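Local coordinates for 16S rRNA (guanine(1405)-N(7))-methyltransferase (Klebsiella pneumoniae, PDB 6PI9), which probably methylates the N7 position of guanine 1405 in 16S rRNA, using S-adenosyl-L-methionine as methyl donor, and so confers resistance to various aminoglycosides, at residues 240-244 and 255-260; 107-111 and 207-211. The contacts are given in a common frame with arbitrary orientation. Where two conformers were deposited one is given. Residues are numbered along the deposited sequence.

Contact 1. Residues 240-244 and 255-260; sequences TLSVR and YLVERT
Residues 241-243 and 255-259 are extended and run antiparallel; Arg244, still in the strand, turns to psi -35°. The short axes of 241-244 and 255-259 approach to 4.4 Å with 140° between the N-to-C directions, so the pair is strongly twisted. Leu241 pairs with Arg259 and Val243 with Val257 as non-hydrogen-bonded pairs; between them Ser242 and Glu258 form a hydrogen-bonded pair, Ser242 N to Glu258 O 2.8 Å and Glu258 N to Ser242 O 2.7 Å. The same register is carried outward by Arg244 N to Leu256 O at 2.7 Å and by Thr260 N to Thr240 O at 2.8 Å, the latter at the C-terminal residue.

Side chains alternate between the faces. On one, Leu241 (m, t) lays CB 3.9 Å from Val257 CG1 and CD2 3.7 Å from Arg259 CG, while Val243 CG1 meets the ring edge of Tyr255 at CD1, 3.9 Å away; Phe233 of helix 225-236 also packs against Tyr255 and Val257. The Arg259 guanidinium is hydrogen-bonded to Leu201 O. On the face of Ser242 and Glu258, Arg244 folds back (chi2 and chi3 both p) so that NH2 makes a 2.8 Å salt bridge with Glu258 OE2, a carboxylate shared with Arg208. The backbone pairing is that of the C-terminal antiparallel beta hairpin, strands 241-248 and 252-259, which forms one edge of the 3-2-1-4-5-7-6 sheet characteristic of Rossmann-like class I methyltransferases.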
ATOM      1  N   THR A 240       1.806 -24.263  20.652  1.00 56.58           N
ATOM      2  CA  THR A 240       0.783 -24.125  21.677  1.00 57.94           C
ATOM      3  C   THR A 240      -0.550 -23.655  21.113  1.00 53.20           C
ATOM      4  O   THR A 240      -1.526 -23.612  21.860  1.00 53.26           O
ATOM      5  CB  THR A 240       1.245 -23.148  22.757  1.00 58.79           C
ATOM      6  OG1 THR A 240       1.678 -21.929  22.139  1.00 53.28           O
ATOM      7  CG2 THR A 240       2.379 -23.737  23.563  1.00 63.74           C
ATOM      8  N   LEU A 241      -0.615 -23.298  19.823  1.00 46.36           N
ATOM      9  CA  LEU A 241      -1.818 -22.779  19.197  1.00 47.44           C
ATOM     10  C   LEU A 241      -2.287 -23.748  18.122  1.00 51.76           C
ATOM     11  O   LEU A 241      -1.490 -24.505  17.560  1.00 52.45           O
ATOM     12  CB  LEU A 241      -1.553 -21.409  18.577  1.00 47.37           C
ATOM     13  CG  LEU A 241      -1.081 -20.362  19.602  1.00 47.42           C
ATOM     14  CD1 LEU A 241      -0.888 -18.995  18.924  1.00 43.64           C
ATOM     15  CD2 LEU A 241      -2.128 -20.279  20.655  1.00 48.75           C
ATOM     16  N   SER A 242      -3.589 -23.739  17.860  1.00 49.67           N
ATOM     17  CA  SER A 242      -4.150 -24.597  16.825  1.00 51.52           C
ATOM     18  C   SER A 242      -5.172 -23.820  16.029  1.00 49.12           C
ATOM     19  O   SER A 242      -5.973 -23.081  16.606  1.00 49.06           O
ATOM     20  CB  SER A 242      -4.825 -25.849  17.413  1.00 61.26           C
ATOM     21  OG  SER A 242      -3.931 -26.943  17.464  1.00 68.19           O
ATOM     22  N   VAL A 243      -5.132 -23.988  14.704  1.00 47.46           N
ATOM     23  CA  VAL A 243      -6.151 -23.429  13.829  1.00 43.05           C
ATOM     24  C   VAL A 243      -7.451 -24.197  14.028  1.00 44.98           C
ATOM     25  O   VAL A 243      -7.517 -25.424  13.863  1.00 50.87           O
ATOM     26  CB  VAL A 243      -5.694 -23.457  12.361  1.00 45.63           C
ATOM     27  CG1 VAL A 243      -6.837 -23.045  11.436  1.00 42.88           C
ATOM     28  CG2 VAL A 243      -4.459 -22.537  12.203  1.00 41.29           C
ATOM     29  N   ARG A 244      -8.483 -23.475  14.440  1.00 46.79           N
ATOM     30  CA  ARG A 244      -9.812 -24.082  14.526  1.00 52.52           C
ATOM     31  C   ARG A 244     -10.542 -23.998  13.185  1.00 49.95           C
ATOM     32  O   ARG A 244     -11.263 -24.930  12.822  1.00 48.98           O
ATOM     33  CB  ARG A 244     -10.617 -23.409  15.650  1.00 56.27           C
ATOM     34  CG  ARG A 244     -12.119 -23.399  15.433  1.00 66.81           C
ATOM     35  CD  ARG A 244     -12.854 -24.666  15.937  1.00 76.48           C
ATOM     36  NE  ARG A 244     -12.872 -24.708  17.401  1.00 81.62           N
ATOM     37  CZ  ARG A 244     -13.690 -23.976  18.161  1.00 83.90           C
ATOM     38  NH1 ARG A 244     -14.566 -23.156  17.591  1.00 82.64           N
ATOM     39  NH2 ARG A 244     -13.637 -24.060  19.490  1.00 86.47           N
ATOM     40  N   TYR A 255      -8.257 -16.677   9.866  1.00 33.25           N
ATOM     41  CA  TYR A 255      -7.980 -17.860  10.680  1.00 34.06           C
ATOM     42  C   TYR A 255      -8.572 -17.670  12.071  1.00 38.70           C
ATOM     43  O   TYR A 255      -8.329 -16.645  12.712  1.00 33.73           O
ATOM     44  CB  TYR A 255      -6.476 -18.047  10.897  1.00 33.60           C
ATOM     45  CG  TYR A 255      -5.753 -18.583   9.685  1.00 36.14           C
ATOM     46  CD1 TYR A 255      -5.623 -19.942   9.476  1.00 40.64           C
ATOM     47  CD2 TYR A 255      -5.185 -17.714   8.759  1.00 36.17           C
ATOM     48  CE1 TYR A 255      -4.932 -20.425   8.341  1.00 37.58           C
ATOM     49  CE2 TYR A 255      -4.517 -18.200   7.640  1.00 35.47           C
ATOM     50  CZ  TYR A 255      -4.396 -19.516   7.446  1.00 33.30           C
ATOM     51  OH  TYR A 255      -3.706 -19.978   6.327  1.00 39.39           O
ATOM     52  N   LEU A 256      -9.303 -18.672  12.556  1.00 39.74           N
ATOM     53  CA  LEU A 256      -9.751 -18.697  13.946  1.00 40.65           C
ATOM     54  C   LEU A 256      -8.826 -19.653  14.691  1.00 38.77           C
ATOM     55  O   LEU A 256      -8.731 -20.832  14.329  1.00 44.00           O
ATOM     56  CB  LEU A 256     -11.211 -19.174  14.019  1.00 45.86           C
ATOM     57  CG  LEU A 256     -12.222 -18.423  13.132  1.00 45.62           C
ATOM     58  CD1 LEU A 256     -13.676 -18.954  13.344  1.00 48.57           C
ATOM     59  CD2 LEU A 256     -12.142 -16.911  13.370  1.00 45.31           C
ATOM     60  N   VAL A 257      -8.171 -19.166  15.721  1.00 37.82           N
ATOM     61  CA  VAL A 257      -7.034 -19.840  16.323  1.00 38.03           C
ATOM     62  C   VAL A 257      -7.315 -20.020  17.803  1.00 43.16           C
ATOM     63  O   VAL A 257      -7.722 -19.072  18.480  1.00 40.38           O
ATOM     64  CB  VAL A 257      -5.755 -19.020  16.115  1.00 41.99           C
ATOM     65  CG1 VAL A 257      -4.574 -19.659  16.815  1.00 43.32           C
ATOM     66  CG2 VAL A 257      -5.524 -18.825  14.616  1.00 33.49           C
ATOM     67  N   GLU A 258      -7.023 -21.209  18.309  1.00 44.97           N
ATOM     68  CA  GLU A 258      -7.358 -21.568  19.679  1.00 50.38           C
ATOM     69  C   GLU A 258      -6.108 -21.990  20.426  1.00 53.10           C
ATOM     70  O   GLU A 258      -5.193 -22.597  19.857  1.00 50.47           O
ATOM     71  CB  GLU A 258      -8.379 -22.682  19.693  1.00 57.93           C
ATOM     72  CG  GLU A 258      -9.415 -22.523  20.723  1.00 70.30           C
ATOM     73  CD  GLU A 258     -10.448 -23.618  20.623  1.00 77.05           C
ATOM     74  OE1 GLU A 258     -10.140 -24.672  20.008  1.00 77.47           O
ATOM     75  OE2 GLU A 258     -11.545 -23.416  21.177  1.00 82.41           O
ATOM     76  N   ARG A 259      -6.032 -21.610  21.686  1.00 60.79           N
ATOM     77  CA  ARG A 259      -4.869 -21.965  22.476  0.50 66.91           C
ATOM     78  C   ARG A 259      -5.046 -23.399  22.953  1.00 73.03           C
ATOM     79  O   ARG A 259      -6.043 -23.721  23.593  1.00 76.41           O
ATOM     80  CB  ARG A 259      -4.687 -20.994  23.641  0.50 67.69           C
ATOM     81  CG  ARG A 259      -3.241 -20.911  24.118  0.50 67.46           C
ATOM     82  CD  ARG A 259      -2.923 -19.591  24.828  0.50 65.88           C
ATOM     83  NE  ARG A 259      -2.779 -18.443  23.924  0.50 59.73           N
ATOM     84  CZ  ARG A 259      -1.607 -17.947  23.512  0.50 52.66           C
ATOM     85  NH1 ARG A 259      -0.459 -18.486  23.911  0.50 58.41           N
ATOM     86  NH2 ARG A 259      -1.573 -16.897  22.722  0.50 39.00           N
ATOM     87  N   THR A 260      -4.099 -24.256  22.590  1.00 83.81           N
ATOM     88  CA  THR A 260      -4.082 -25.643  23.031  1.00 96.51           C
ATOM     89  C   THR A 260      -3.106 -25.784  24.211  1.00104.83           C
ATOM     90  O   THR A 260      -2.108 -25.045  24.333  1.00103.47           O
ATOM     91  CB  THR A 260      -3.679 -26.593  21.893  1.00 93.03           C
ATOM     92  OG1 THR A 260      -4.456 -26.283  20.739  1.00 89.03           O
ATOM     93  CG2 THR A 260      -3.942 -28.035  22.288  1.00 97.28           C
ATOM     94  OXT THR A 260      -3.311 -26.631  25.080  1.00110.17           O
TER

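Contact 2. Residues 107-111 and 207-211; sequences VSPFL and PRLVV
This is a buried helix-on-sheet contact, in which residues 107-111 of helix 100-111 pack on the start of strand 208-214. The short axes are 9.6 Å apart and nearly antiparallel, at 155°, with Val107 CA nearest Val210 and Leu111 CA nearest Arg208. Pro109 lies in a kink of the helix.

Val210 points toward the helix, and its CG2 receives Val107 CG1 at 3.9 Å, Leu111 CD2 at 4.0 Å and Phe110 CD1 at 4.2 Å. Phe110 (chi1 t) reaches across to the strand, where its CE1 lies 3.6 Å from Leu209 O. Arg208, extended at chi2 and chi3, covers one ring face in a CH-pi contact: CD is 4.2 Å from the Phe110 ring centroid, 12° off the normal. Beyond the ring, Arg208 NH2 forms a salt bridge with Glu258. Phe110 also touches Leu256 of strand 252-259, and Leu111 touches Leu181 of strand 179-183, so this part of the helix spans the strands flanking 208-214.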
ATOM      1  N   VAL A 107     -17.336 -14.785  12.227  1.00 58.86           N
ATOM      2  CA  VAL A 107     -16.320 -14.623  13.278  1.00 56.56           C
ATOM      3  C   VAL A 107     -16.932 -14.434  14.670  1.00 56.16           C
ATOM      4  O   VAL A 107     -16.355 -14.888  15.666  1.00 52.19           O
ATOM      5  CB  VAL A 107     -15.345 -13.456  12.955  1.00 52.69           C
ATOM      6  CG1 VAL A 107     -14.412 -13.198  14.110  1.00 49.29           C
ATOM      7  CG2 VAL A 107     -14.529 -13.766  11.715  1.00 54.68           C
ATOM      8  N   SER A 108     -18.045 -13.711  14.789  1.00 57.83           N
ATOM      9  CA  SER A 108     -18.501 -13.338  16.129  1.00 62.15           C
ATOM     10  C   SER A 108     -18.844 -14.523  17.032  1.00 62.54           C
ATOM     11  O   SER A 108     -18.528 -14.445  18.235  1.00 65.35           O
ATOM     12  CB  SER A 108     -19.700 -12.376  16.071  1.00 63.96           C
ATOM     13  OG  SER A 108     -20.744 -12.889  15.301  1.00 70.03           O
ATOM     14  N   PRO A 109     -19.480 -15.610  16.570  1.00 62.37           N
ATOM     15  CA  PRO A 109     -19.676 -16.729  17.502  1.00 61.58           C
ATOM     16  C   PRO A 109     -18.367 -17.236  18.083  1.00 57.28           C
ATOM     17  O   PRO A 109     -18.362 -17.750  19.211  1.00 57.74           O
ATOM     18  CB  PRO A 109     -20.408 -17.797  16.661  1.00 64.68           C
ATOM     19  CG  PRO A 109     -20.235 -17.412  15.231  1.00 63.67           C
ATOM     20  CD  PRO A 109     -20.131 -15.873  15.273  1.00 60.98           C
ATOM     21  N   PHE A 110     -17.244 -17.071  17.364  1.00 50.36           N
ATOM     22  CA  PHE A 110     -15.965 -17.455  17.932  1.00 48.75           C
ATOM     23  C   PHE A 110     -15.560 -16.534  19.069  1.00 51.66           C
ATOM     24  O   PHE A 110     -14.846 -16.970  19.990  1.00 49.80           O
ATOM     25  CB  PHE A 110     -14.905 -17.460  16.838  1.00 47.01           C
ATOM     26  CG  PHE A 110     -13.596 -18.061  17.247  1.00 46.19           C
ATOM     27  CD1 PHE A 110     -12.462 -17.282  17.276  1.00 44.81           C
ATOM     28  CD2 PHE A 110     -13.492 -19.420  17.536  1.00 49.44           C
ATOM     29  CE1 PHE A 110     -11.232 -17.831  17.594  1.00 47.24           C
ATOM     30  CE2 PHE A 110     -12.276 -19.975  17.875  1.00 49.06           C
ATOM     31  CZ  PHE A 110     -11.134 -19.175  17.884  1.00 50.81           C
ATOM     32  N   LEU A 111     -15.942 -15.251  19.007  1.00 54.19           N
ATOM     33  CA  LEU A 111     -15.462 -14.311  20.025  1.00 56.33           C
ATOM     34  C   LEU A 111     -16.202 -14.546  21.338  1.00 58.85           C
ATOM     35  O   LEU A 111     -15.615 -14.471  22.428  1.00 55.47           O
ATOM     36  CB  LEU A 111     -15.671 -12.859  19.572  1.00 53.36           C
ATOM     37  CG  LEU A 111     -15.078 -12.368  18.245  1.00 55.14           C
ATOM     38  CD1 LEU A 111     -15.540 -10.956  17.990  1.00 57.69           C
ATOM     39  CD2 LEU A 111     -13.544 -12.405  18.289  1.00 50.34           C
ATOM     40  N   PRO A 207      -7.266 -16.637  24.993  1.00 48.91           N
ATOM     41  CA  PRO A 207      -7.348 -18.021  24.514  1.00 48.66           C
ATOM     42  C   PRO A 207      -7.782 -18.159  23.069  1.00 52.62           C
ATOM     43  O   PRO A 207      -7.615 -19.253  22.501  1.00 51.56           O
ATOM     44  CB  PRO A 207      -8.387 -18.644  25.448  1.00 54.65           C
ATOM     45  CG  PRO A 207      -9.242 -17.510  25.856  1.00 54.59           C
ATOM     46  CD  PRO A 207      -8.327 -16.331  25.973  1.00 51.84           C
ATOM     47  N   ARG A 208      -8.367 -17.119  22.458  1.00 43.94           N
ATOM     48  CA  ARG A 208      -8.826 -17.221  21.075  1.00 46.26           C
ATOM     49  C   ARG A 208      -8.233 -16.052  20.328  1.00 44.09           C
ATOM     50  O   ARG A 208      -8.206 -14.945  20.861  1.00 41.76           O
ATOM     51  CB  ARG A 208     -10.355 -17.196  20.963  1.00 43.97           C
ATOM     52  CG  ARG A 208     -10.988 -18.548  21.345  1.00 50.88           C
ATOM     53  CD  ARG A 208     -12.433 -18.438  21.757  1.00 56.26           C
ATOM     54  NE  ARG A 208     -13.232 -19.655  21.493  1.00 69.73           N
ATOM     55  CZ  ARG A 208     -12.976 -20.871  21.978  1.00 77.15           C
ATOM     56  NH1 ARG A 208     -11.888 -21.091  22.728  1.00 78.38           N
ATOM     57  NH2 ARG A 208     -13.798 -21.888  21.697  1.00 79.35           N
ATOM     58  N   LEU A 209      -7.759 -16.293  19.100  1.00 38.12           N
ATOM     59  CA  LEU A 209      -7.142 -15.271  18.269  1.00 36.43           C
ATOM     60  C   LEU A 209      -7.824 -15.300  16.913  1.00 35.99           C
ATOM     61  O   LEU A 209      -8.166 -16.376  16.413  1.00 39.28           O
ATOM     62  CB  LEU A 209      -5.637 -15.509  18.052  1.00 36.09           C
ATOM     63  CG  LEU A 209      -4.839 -15.782  19.323  1.00 42.80           C
ATOM     64  CD1 LEU A 209      -3.406 -16.010  18.910  1.00 43.92           C
ATOM     65  CD2 LEU A 209      -4.905 -14.609  20.337  1.00 46.07           C
ATOM     66  N   VAL A 210      -8.021 -14.129  16.321  1.00 32.50           N
ATOM     67  CA  VAL A 210      -8.475 -14.009  14.930  1.00 30.46           C
ATOM     68  C   VAL A 210      -7.333 -13.398  14.171  1.00 29.24           C
ATOM     69  O   VAL A 210      -6.947 -12.261  14.458  1.00 30.59           O
ATOM     70  CB  VAL A 210      -9.731 -13.130  14.810  1.00 31.73           C
ATOM     71  CG1 VAL A 210     -10.150 -12.998  13.322  1.00 36.02           C
ATOM     72  CG2 VAL A 210     -10.851 -13.733  15.659  1.00 37.74           C
ATOM     73  N   VAL A 211      -6.766 -14.133  13.214  1.00 27.27           N
ATOM     74  CA  VAL A 211      -5.562 -13.679  12.501  1.00 24.57           C
ATOM     75  C   VAL A 211      -5.920 -13.597  11.034  1.00 28.88           C
ATOM     76  O   VAL A 211      -6.484 -14.556  10.494  1.00 29.79           O
ATOM     77  CB  VAL A 211      -4.387 -14.663  12.694  1.00 29.98           C
ATOM     78  CG1 VAL A 211      -3.144 -14.241  11.839  1.00 28.42           C
ATOM     79  CG2 VAL A 211      -4.054 -14.860  14.210  1.00 36.20           C
TER

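Both contacts involve the same sheet, where strands 208-214 and 252-259 are neighbours, and their centres lie 10 Å apart. Contact 1 joins strands within the sheet, at its edge; it is partly buried, covers 616 Å² and depends on backbone hydrogen bonds. Contact 2 is buried and covers 279 Å², with apolar and CH-pi packing between helix and sheet. They meet directly: Tyr255 N lies 2.8 Å from Val211 O, a probable hydrogen bond between the strands, and Leu256 CB lies 3.8 Å from Phe110 CE1. At the polar margin, Glu258 OE2 is 2.8 Å from Arg208 NH2, so one carboxylate forms salt bridges with arginines of both contacts.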